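Local atomic coordinates of pullulanase (Bacillus acidopullulyticus, PDB entry 2WAN), a protein that hydrolyses the alpha-1,6-glucosidic linkages of pullulan and, as a starch-debranching glycoside hydrolase, probably those of branched starch polysaccharides. Residues T631-S636 / K672-G677; M624-K629 / D663-K668. All coordinates share one frame; numbering follows the deposited sequence.

How the contacts relate
From the N terminus, barrel strand 618-621 leads into the loop of 624-629. Helix 629-642 follows and carries 631-636. The chain then runs through strand 647-650 into a long loop that holds 663-668 and 672-677 before strand 677-679. Contact 2 closes a loop from 624-629 to 663-668, and contact 1 closes one from 631-636 to 672-677. The two loops cross, since their segments alternate. Contact 2 ties the start of the helix to the earlier part of the long loop. Contact 1 ties the helix body to its last part. They meet where Met624 touches Met632, Ile676 and Gly677, with centres about 10 Å apart.

Contact 1: T631-S636 / K672-G677; sequences TMAKIS and KGLGIG. With ACT (acetate ion), chain Q; ACT (acetate ion), chain O.
Met632 and Ile676 carry the tight part of this contact. It lies in the alpha-amylase-type parallel beta/alpha barrel, where helix 629-642 packs against the end of the loop leading into strand 677-679. The two side chains cross at about a right angle. CD1 of Ile676 rests on Met632 CB at 3.7 Å, with Met632 CG a little farther off. The first torsion of Ile676 (chi1 75°) puts CG1 between the backbone N and the carbonyl carbon. CG2 is the other branch, and it meets Ser636 CB at 3.9 Å. Phe621 touches Met632, and Leu648 touches both Ile676 and Ser636, so the barrel strands back this part.

Ser636 faces the loop backbone one helical turn on. Its OG, anti to the backbone N (chi1 177°), is placed to donate to Leu674 O at 2.8 Å. This bond is doubtful in detail, because OG stands too close to another atom of the model. Gly675 has positive phi, and a CB there would be jammed against Leu674 O.

The packing thins toward solvent. There Ala633 CB meets Leu674 CD2 at 4.1 Å, and both residues are partly exposed. Lys672 and Gly673 are exposed and make no contact with 631-636; Gly673 N bonds Glu727 instead.

Two acetate ions, probably from the crystallisation liquor, sit at the margins. One lies by the first turn of the helix, whose N-terminal end would probably suit an anion. Its atom O accepts from Thr631 N at 2.9 Å and from Thr631 OG1, which also bonds Gln600. The other lies at the end of the extended Lys672 chain, where NZ donates to OXT at 3.1 Å and weakly to O at 3.4 Å.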
ATOM      1  N   THR A 631      -2.376   1.130  10.493  1.00 15.36           N
ATOM      2  CA  THR A 631      -1.125   1.779  10.106  1.00 14.53           C
ATOM      3  C   THR A 631      -1.341   3.008   9.214  1.00 13.34           C
ATOM      4  O   THR A 631      -0.748   4.062   9.455  1.00 14.90           O
ATOM      5  CB  THR A 631      -0.173   0.763   9.454  1.00 13.82           C
ATOM      6  OG1 THR A 631       0.175  -0.234  10.430  1.00 17.00           O
ATOM      7  CG2 THR A 631       1.121   1.429   8.940  1.00 15.98           C
ATOM      8  N   MET A 632      -2.201   2.888   8.203  1.00 13.28           N
ATOM      9  CA  MET A 632      -2.463   4.025   7.308  1.00 14.75           C
ATOM     10  C   MET A 632      -3.145   5.193   8.027  1.00 14.44           C
ATOM     11  O   MET A 632      -2.895   6.354   7.729  1.00 14.54           O
ATOM     12  CB  MET A 632      -3.296   3.602   6.095  1.00 13.59           C
ATOM     13  CG  MET A 632      -2.596   2.659   5.109  1.00 13.03           C
ATOM     14  SD  MET A 632      -0.903   3.140   4.684  1.00 14.82           S
ATOM     15  CE  MET A 632      -1.077   4.843   4.215  1.00 14.07           C
ATOM     16  N   ALA A 633      -4.034   4.869   8.963  1.00 14.25           N
ATOM     17  CA  ALA A 633      -4.655   5.894   9.781  1.00 12.62           C
ATOM     18  C   ALA A 633      -3.583   6.653  10.563  1.00 13.71           C
ATOM     19  O   ALA A 633      -3.637   7.874  10.671  1.00 14.70           O
ATOM     20  CB  ALA A 633      -5.695   5.259  10.726  1.00 15.24           C
ATOM     21  N   LYS A 634      -2.603   5.927  11.108  1.00 12.66           N
ATOM     22  CA  LYS A 634      -1.543   6.582  11.891  1.00 14.88           C
ATOM     23  C   LYS A 634      -0.614   7.421  11.021  1.00 13.71           C
ATOM     24  O   LYS A 634      -0.210   8.522  11.419  1.00 14.94           O
ATOM     25  CB  LYS A 634      -0.732   5.581  12.701  1.00 14.76           C
ATOM     26  CG  LYS A 634      -1.464   4.999  13.890  1.00 20.36           C
ATOM     27  CD  LYS A 634      -0.543   4.052  14.646  1.00 27.08           C
ATOM     28  CE  LYS A 634      -1.153   3.618  15.964  1.00 32.75           C
ATOM     29  NZ  LYS A 634      -0.218   2.672  16.635  1.00 35.37           N
ATOM     30  N   ILE A 635      -0.253   6.890   9.851  1.00 12.41           N
ATOM     31  CA  ILE A 635       0.539   7.652   8.889  1.00 14.08           C
ATOM     32  C   ILE A 635      -0.180   8.955   8.546  1.00 12.28           C
ATOM     33  O   ILE A 635       0.408  10.047   8.623  1.00 13.81           O
ATOM     34  CB  ILE A 635       0.834   6.830   7.611  1.00 13.03           C
ATOM     35  CG1 ILE A 635       1.850   5.721   7.924  1.00 12.49           C
ATOM     36  CG2 ILE A 635       1.320   7.757   6.444  1.00 13.88           C
ATOM     37  CD1 ILE A 635       2.031   4.700   6.801  1.00 11.60           C
ATOM     38  N   SER A 636      -1.452   8.847   8.165  1.00 12.54           N
ATOM     39  CA  SER A 636      -2.248  10.022   7.803  1.00 12.17           C
ATOM     40  C   SER A 636      -2.320  11.025   8.960  1.00 13.27           C
ATOM     41  O   SER A 636      -2.052  12.216   8.783  1.00 12.71           O
ATOM     42  CB  SER A 636      -3.657   9.586   7.358  1.00 11.36           C
ATOM     43  OG  SER A 636      -4.453  10.721   7.061  1.00 14.43           O
ATOM     44  N   LYS A 672     -12.133   4.790   3.700  1.00 15.46           N
ATOM     45  CA  LYS A 672     -13.141   5.788   4.065  1.00 14.35           C
ATOM     46  C   LYS A 672     -12.805   6.549   5.344  1.00 14.52           C
ATOM     47  O   LYS A 672     -12.584   5.939   6.398  1.00 17.01           O
ATOM     48  CB  LYS A 672     -14.522   5.136   4.185  1.00 16.05           C
ATOM     49  CG  LYS A 672     -15.155   4.810   2.831  1.00 15.16           C
ATOM     50  CD  LYS A 672     -16.536   4.195   3.026  1.00 16.22           C
ATOM     51  CE  LYS A 672     -17.225   3.962   1.675  1.00 22.57           C
ATOM     52  NZ  LYS A 672     -18.585   3.314   1.882  1.00 22.44           N
ATOM     53  N   GLY A 673     -12.762   7.873   5.233  1.00 14.64           N
ATOM     54  CA  GLY A 673     -12.564   8.758   6.384  1.00 15.47           C
ATOM     55  C   GLY A 673     -11.144   8.802   6.927  1.00 16.13           C
ATOM     56  O   GLY A 673     -10.890   9.497   7.912  1.00 17.13           O
ATOM     57  N   LEU A 674     -10.208   8.093   6.289  1.00 16.05           N
ATOM     58  CA  LEU A 674      -8.834   8.012   6.831  1.00 14.35           C
ATOM     59  C   LEU A 674      -7.907   9.137   6.380  1.00 16.37           C
ATOM     60  O   LEU A 674      -6.799   9.290   6.922  1.00 16.24           O
ATOM     61  CB  LEU A 674      -8.188   6.667   6.510  1.00 14.67           C
ATOM     62  CG  LEU A 674      -8.863   5.429   7.103  1.00 16.05           C
ATOM     63  CD1 LEU A 674      -7.965   4.203   6.875  1.00 20.37           C
ATOM     64  CD2 LEU A 674      -9.209   5.625   8.588  1.00 18.10           C
ATOM     65  N   GLY A 675      -8.330   9.901   5.376  1.00 13.21           N
ATOM     66  CA  GLY A 675      -7.484  10.990   4.836  1.00 12.51           C
ATOM     67  C   GLY A 675      -6.468  10.476   3.821  1.00 14.23           C
ATOM     68  O   GLY A 675      -5.405  11.077   3.618  1.00 13.47           O
ATOM     69  N   ILE A 676      -6.818   9.365   3.177  1.00 13.92           N
ATOM     70  CA  ILE A 676      -5.980   8.737   2.150  1.00 12.44           C
ATOM     71  C   ILE A 676      -6.836   8.298   0.958  1.00 11.63           C
ATOM     72  O   ILE A 676      -8.043   8.094   1.087  1.00 13.21           O
ATOM     73  CB  ILE A 676      -5.216   7.494   2.698  1.00 12.76           C
ATOM     74  CG1 ILE A 676      -6.164   6.286   2.862  1.00 14.54           C
ATOM     75  CG2 ILE A 676      -4.404   7.833   3.991  1.00 13.68           C
ATOM     76  CD1 ILE A 676      -5.497   4.985   3.404  1.00 16.56           C
ATOM     77  N   GLY A 677      -6.197   8.165  -0.197  1.00 10.62           N
ATOM     78  CA  GLY A 677      -6.870   7.748  -1.433  1.00 11.24           C
ATOM     79  C   GLY A 677      -6.416   6.414  -1.983  1.00 11.42           C
ATOM     80  O   GLY A 677      -5.356   5.896  -1.610  1.00 11.80           O
TER
HETATM   81  C   ACT Q1937     -20.265   6.260   3.150  1.00 44.07           C
HETATM   82  O   ACT Q1937     -19.422   6.577   2.285  1.00 45.15           O
HETATM   83  OXT ACT Q1937     -19.974   5.275   3.859  1.00 44.63           O
HETATM   84  CH3 ACT Q1937     -21.552   7.005   3.313  1.00 45.33           C
HETATM   85  C   ACT O1935      -2.324  -3.007  10.533  1.00 30.42           C
HETATM   86  O   ACT O1935      -2.274  -1.760  10.364  1.00 25.92           O
HETATM   87  OXT ACT O1935      -3.446  -3.543  10.654  1.00 29.11           O
HETATM   88  CH3 ACT O1935      -1.101  -3.848  10.572  1.00 29.25           C

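Contact 2: M624-K629 / D663-K668; sequences MALLGK and DQLVTK
Ala625 and Val666 bring their backbones together, with CA atoms 3.8 Å apart, and Val666 N donates to Ala625 O at 3.1 Å. The bond is nearly straight (165° at the hydrogen) and uses an in-plane lone pair of the carbonyl. Gly628 N also donates to Ala625 O, so two N-H groups grip this oxygen. A second bond runs the other way, from Lys629 N to Gln664 O at 2.8 Å.

Val666 is the wedge. Its CB lies near Ala625 CA, and CG2, anti to the carbonyl carbon, reaches Gly628 C at 3.4 Å. CG1 faces Met624 CE. Leu665 sends CD2 over the carbonyl of Ala625, 3.4 Å from its O.

The site is the start of helix 629-642 of the barrel, with Gly628 at the N-cap position. Val666 centres an inverse gamma turn, in which Thr667 N bonds Leu665 O weakly. Val666 O is buried against Ala625 CB at 3.4 Å and has no hydrogen-bonding partner in the model. Gln664 OE1 accepts from Asp630 N in the first turn of the helix.

Lys629 lies against the loop backbone. Its CG is 3.6 Å from Gln664 O, and its CD is equally far from Asp663 O. NZ bonds Gln670 OE1. An alanine here would probably leave Gln670 OE1 without this donor and take away the chain that lies against Asp663 O. CB of Lys629 also touches Gln664 OE1, at 3.6 Å.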
ATOM      1  N   MET A 624      -0.458  -0.709  -0.986  1.00 11.36           N
ATOM      2  CA  MET A 624      -0.900  -0.100   0.267  1.00 11.37           C
ATOM      3  C   MET A 624      -1.823  -0.999   1.112  1.00 11.91           C
ATOM      4  O   MET A 624      -1.794  -0.941   2.357  1.00 12.92           O
ATOM      5  CB  MET A 624      -1.582   1.231  -0.035  1.00 10.56           C
ATOM      6  CG  MET A 624      -1.925   2.013   1.246  1.00 11.78           C
ATOM      7  SD  MET A 624      -2.569   3.646   0.867  1.00 12.56           S
ATOM      8  CE  MET A 624      -4.162   3.235   0.129  1.00 13.10           C
ATOM      9  N   ALA A 625      -2.625  -1.829   0.449  1.00 12.14           N
ATOM     10  CA  ALA A 625      -3.504  -2.768   1.170  1.00 13.07           C
ATOM     11  C   ALA A 625      -2.718  -3.534   2.237  1.00 14.22           C
ATOM     12  O   ALA A 625      -3.201  -3.712   3.354  1.00 14.83           O
ATOM     13  CB  ALA A 625      -4.165  -3.743   0.193  1.00 15.44           C
ATOM     14  N   LEU A 626      -1.503  -3.960   1.885  1.00 14.23           N
ATOM     15  CA  LEU A 626      -0.627  -4.700   2.805  1.00 14.12           C
ATOM     16  C   LEU A 626      -0.221  -3.954   4.071  1.00 15.96           C
ATOM     17  O   LEU A 626       0.128  -4.584   5.081  1.00 13.87           O
ATOM     18  CB  LEU A 626       0.639  -5.156   2.079  1.00 13.47           C
ATOM     19  CG  LEU A 626       0.456  -6.113   0.897  1.00 14.65           C
ATOM     20  CD1 LEU A 626       1.792  -6.339   0.237  1.00 13.68           C
ATOM     21  CD2 LEU A 626      -0.139  -7.454   1.382  1.00 16.10           C
ATOM     22  N   LEU A 627      -0.230  -2.622   4.031  1.00 12.84           N
ATOM     23  CA  LEU A 627       0.207  -1.850   5.207  1.00 13.20           C
ATOM     24  C   LEU A 627      -0.826  -1.857   6.330  1.00 12.53           C
ATOM     25  O   LEU A 627      -0.472  -1.699   7.505  1.00 13.90           O
ATOM     26  CB  LEU A 627       0.599  -0.422   4.812  1.00 11.58           C
ATOM     27  CG  LEU A 627       1.720  -0.360   3.755  1.00 15.50           C
ATOM     28  CD1 LEU A 627       2.016   1.095   3.408  1.00 13.28           C
ATOM     29  CD2 LEU A 627       3.015  -1.089   4.216  1.00 11.43           C
ATOM     30  N   GLY A 628      -2.090  -2.076   5.974  1.00 14.15           N
ATOM     31  CA  GLY A 628      -3.164  -2.183   6.963  1.00 13.42           C
ATOM     32  C   GLY A 628      -3.823  -0.863   7.332  1.00 15.53           C
ATOM     33  O   GLY A 628      -3.187   0.208   7.307  1.00 13.54           O
ATOM     34  N   LYS A 629      -5.106  -0.939   7.679  1.00 14.35           N
ATOM     35  CA  LYS A 629      -5.911   0.241   8.037  1.00 16.12           C
ATOM     36  C   LYS A 629      -5.353   1.014   9.215  1.00 17.21           C
ATOM     37  O   LYS A 629      -5.231   2.232   9.147  1.00 16.71           O
ATOM     38  CB  LYS A 629      -7.365  -0.146   8.352  1.00 18.68           C
ATOM     39  CG  LYS A 629      -8.216  -0.472   7.153  1.00 27.39           C
ATOM     40  CD  LYS A 629      -9.488  -1.218   7.576  1.00 30.17           C
ATOM     41  CE  LYS A 629     -10.471  -0.322   8.297  1.00 34.02           C
ATOM     42  NZ  LYS A 629     -11.756  -1.069   8.538  1.00 28.08           N
ATOM     43  N   ASP A 663      -9.758  -8.128   7.203  1.00 25.46           N
ATOM     44  CA  ASP A 663     -10.397  -7.014   7.907  0.50 24.82           C
ATOM     45  C   ASP A 663      -9.487  -5.799   8.040  1.00 24.31           C
ATOM     46  O   ASP A 663      -9.954  -4.680   8.284  1.00 23.53           O
ATOM     47  CB  ASP A 663     -10.817  -7.448   9.314  0.50 26.62           C
ATOM     48  CG  ASP A 663     -11.980  -8.403   9.306  0.50 27.66           C
ATOM     49  OD1 ASP A 663     -12.392  -8.829   8.208  0.50 27.16           O
ATOM     50  OD2 ASP A 663     -12.479  -8.723  10.403  0.50 29.65           O
ATOM     51  N   GLN A 664      -8.178  -6.027   7.925  1.00 21.32           N
ATOM     52  CA  GLN A 664      -7.218  -4.924   8.048  1.00 19.34           C
ATOM     53  C   GLN A 664      -6.649  -4.476   6.701  1.00 18.50           C
ATOM     54  O   GLN A 664      -6.106  -3.370   6.595  1.00 20.43           O
ATOM     55  CB  GLN A 664      -6.103  -5.247   9.060  1.00 20.14           C
ATOM     56  CG  GLN A 664      -6.467  -4.880  10.524  1.00 23.19           C
ATOM     57  CD  GLN A 664      -6.649  -3.364  10.745  1.00 25.34           C
ATOM     58  OE1 GLN A 664      -5.772  -2.555  10.423  1.00 24.96           O
ATOM     59  NE2 GLN A 664      -7.786  -2.985  11.307  1.00 28.07           N
ATOM     60  N   LEU A 665      -6.792  -5.311   5.673  1.00 17.82           N
ATOM     61  CA  LEU A 665      -6.250  -4.980   4.344  1.00 18.03           C
ATOM     62  C   LEU A 665      -6.944  -3.738   3.812  1.00 16.96           C
ATOM     63  O   LEU A 665      -8.169  -3.618   3.905  1.00 16.10           O
ATOM     64  CB  LEU A 665      -6.399  -6.144   3.365  1.00 18.88           C
ATOM     65  CG  LEU A 665      -5.511  -7.375   3.577  1.00 18.72           C
ATOM     66  CD1 LEU A 665      -5.958  -8.489   2.655  1.00 21.45           C
ATOM     67  CD2 LEU A 665      -4.019  -7.061   3.348  1.00 20.29           C
ATOM     68  N   VAL A 666      -6.162  -2.795   3.280  1.00 14.76           N
ATOM     69  CA  VAL A 666      -6.762  -1.565   2.752  1.00 14.89           C
ATOM     70  C   VAL A 666      -7.185  -1.758   1.291  1.00 15.96           C
ATOM     71  O   VAL A 666      -6.541  -1.269   0.355  1.00 15.13           O
ATOM     72  CB  VAL A 666      -5.860  -0.311   2.911  1.00 14.44           C
ATOM     73  CG1 VAL A 666      -6.694   0.981   2.729  1.00 12.30           C
ATOM     74  CG2 VAL A 666      -5.161  -0.308   4.274  1.00 16.41           C
ATOM     75  N   THR A 667      -8.280  -2.493   1.116  1.00 14.61           N
ATOM     76  CA  THR A 667      -8.933  -2.646  -0.194  1.00 15.07           C
ATOM     77  C   THR A 667      -9.926  -1.489  -0.387  1.00 13.07           C
ATOM     78  O   THR A 667     -10.126  -0.696   0.523  1.00 14.88           O
ATOM     79  CB  THR A 667      -9.661  -4.010  -0.278  1.00 16.08           C
ATOM     80  OG1 THR A 667     -10.467  -4.179   0.893  1.00 18.05           O
ATOM     81  CG2 THR A 667      -8.650  -5.145  -0.348  1.00 17.44           C
ATOM     82  N   LYS A 668     -10.512  -1.358  -1.579  1.00 12.42           N
ATOM     83  CA  LYS A 668     -11.399  -0.225  -1.843  1.00 12.54           C
ATOM     84  C   LYS A 668     -12.587  -0.209  -0.881  1.00 14.54           C
ATOM     85  O   LYS A 668     -13.254  -1.237  -0.680  1.00 17.72           O
ATOM     86  CB  LYS A 668     -11.878  -0.220  -3.302  1.00 12.81           C
ATOM     87  CG  LYS A 668     -10.755  -0.056  -4.339  1.00 16.31           C
ATOM     88  CD  LYS A 668     -11.330   0.298  -5.715  1.00 16.45           C
ATOM     89  CE  LYS A 668     -12.134  -0.881  -6.322  1.00 17.35           C
ATOM     90  NZ  LYS A 668     -11.291  -2.080  -6.587  1.00 18.79           N
TER